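Local atomic coordinates of geranylgeranyl pyrophosphate synthase (Corynebacterium glutamicum, PDB entry 3LMD), a protein that probably builds long-chain isoprenyl diphosphates by magnesium-dependent condensation of five-carbon units, as an all-helical member of the FPP/GGPP synthase family. Residues His149-Gly152 against Leu153-Gln156. Residues are numbered along the deposited sequence; the frame is centred on the assembly and turned at random.
Sequences HASG and LMSQ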
loop_
_atom_site.group_PDB
_atom_site.type_symbol
_atom_site.label_atom_id
_atom_site.label_comp_id
_atom_site.label_asym_id
_atom_site.label_seq_id
_atom_site.Cartn_x
_atom_site.Cartn_y
_atom_site.Cartn_z
ATOM N N HIS A 149 -4.353 -7.280 -3.993
ATOM C CA HIS A 149 -5.625 -7.890 -4.447
ATOM C C HIS A 149 -6.469 -6.879 -5.228
ATOM O O HIS A 149 -7.027 -7.187 -6.300
ATOM C CB HIS A 149 -6.503 -8.361 -3.264
ATOM C CG HIS A 149 -5.893 -9.462 -2.447
ATOM N ND1 HIS A 149 -5.133 -10.458 -2.998
ATOM C CD2 HIS A 149 -5.980 -9.740 -1.125
ATOM C CE1 HIS A 149 -4.751 -11.300 -2.053
ATOM N NE2 HIS A 149 -5.249 -10.878 -0.901
ATOM N N ALA A 150 -6.600 -5.683 -4.676
ATOM C CA ALA A 150 -7.413 -4.659 -5.340
ATOM C C ALA A 150 -6.851 -4.345 -6.732
ATOM O O ALA A 150 -7.590 -4.198 -7.710
ATOM C CB ALA A 150 -7.525 -3.356 -4.465
ATOM N N SER A 151 -5.542 -4.212 -6.831
ATOM C CA SER A 151 -4.926 -3.930 -8.134
ATOM C C SER A 151 -5.192 -5.037 -9.148
ATOM O O SER A 151 -5.387 -4.755 -10.343
ATOM C CB SER A 151 -3.405 -3.752 -7.979
ATOM O OG SER A 151 -3.150 -2.679 -7.097
ATOM N N GLY A 152 -5.173 -6.292 -8.697
ATOM C CA GLY A 152 -5.513 -7.424 -9.582
ATOM C C GLY A 152 -6.888 -7.213 -10.215
ATOM O O GLY A 152 -7.046 -7.306 -11.456
ATOM N N LEU A 153 -7.891 -6.925 -9.380
ATOM C CA LEU A 153 -9.258 -6.685 -9.904
ATOM C C LEU A 153 -9.334 -5.454 -10.811
ATOM O O LEU A 153 -10.003 -5.454 -11.857
ATOM C CB LEU A 153 -10.267 -6.527 -8.762
ATOM C CG LEU A 153 -10.532 -7.776 -7.914
ATOM C CD1 LEU A 153 -11.508 -7.424 -6.775
ATOM C CD2 LEU A 153 -11.089 -8.910 -8.820
ATOM N N MET A 154 -8.666 -4.385 -10.412
ATOM C CA MET A 154 -8.640 -3.150 -11.237
ATOM C C MET A 154 -8.033 -3.379 -12.600
ATOM O O MET A 154 -8.422 -2.715 -13.558
ATOM C CB MET A 154 -7.839 -2.015 -10.517
ATOM C CG MET A 154 -8.609 -1.501 -9.311
ATOM S SD MET A 154 -7.893 0.078 -8.666
ATOM C CE MET A 154 -6.281 -0.201 -9.063
ATOM N N SER A 155 -7.059 -4.288 -12.699
ATOM C CA SER A 155 -6.481 -4.626 -14.010
ATOM C C SER A 155 -7.532 -5.170 -14.975
ATOM O O SER A 155 -7.359 -5.109 -16.193
ATOM C CB SER A 155 -5.316 -5.629 -13.895
ATOM O OG SER A 155 -5.754 -6.996 -13.690
ATOM N N GLN A 156 -8.628 -5.688 -14.430
ATOM C CA GLN A 156 -9.698 -6.211 -15.268
ATOM C C GLN A 156 -10.778 -5.155 -15.493
ATOM O O GLN A 156 -11.632 -5.312 -16.377
ATOM C CB GLN A 156 -10.313 -7.474 -14.640
ATOM C CG GLN A 156 -9.293 -8.620 -14.479
ATOM C CD GLN A 156 -9.956 -9.885 -13.967
ATOM O OE1 GLN A 156 -10.619 -9.864 -12.927
ATOM N NE2 GLN A 156 -9.806 -10.982 -14.708
#
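L153 N donates to H149 O one turn back, a fairly straight bond of 3.2 Å with an N-H...O angle of 166°. The leucine side chain brings CG to 3.9 Å from H149 O and packs on K99, V102 and V103 of helix 95-118. M154 N makes the next i to i+4 bond, reaching A150 O at 2.9 Å. CG of M154 lies 3.3 Å from A150 O, and the chain then bends at chi3 (-32°) to turn the methyl CE back toward S151 CA. Residues 149-152 and 153-156 belong to helix 132-157, one of the long helices of the all-alpha isoprenyl diphosphate synthase fold; they are near its C-terminal end, away from the calcium-binding D115 and D119. M154 faces helix 159-181 of its own chain, whereas S151 and S155 pack against F165 and A163 of the second subunit, placing this turn at the dimer interface. S155 N bonds S151 O at 2.9 Å and makes a second, weak hydrogen bond to G152 O. With chi1 at 78°, OG lies between the backbone N and the carbonyl carbon and swings back along the helix to donate to G152 O at 2.6 Å, so that this oxygen takes both the hydroxyl and the weak amide bond from one residue. Q156 N lies 3.7 Å from G152 O and bonds L153 O instead, an i to i+3 bond, while its side-chain OE1 accepts from K99 NZ on helix 95-118.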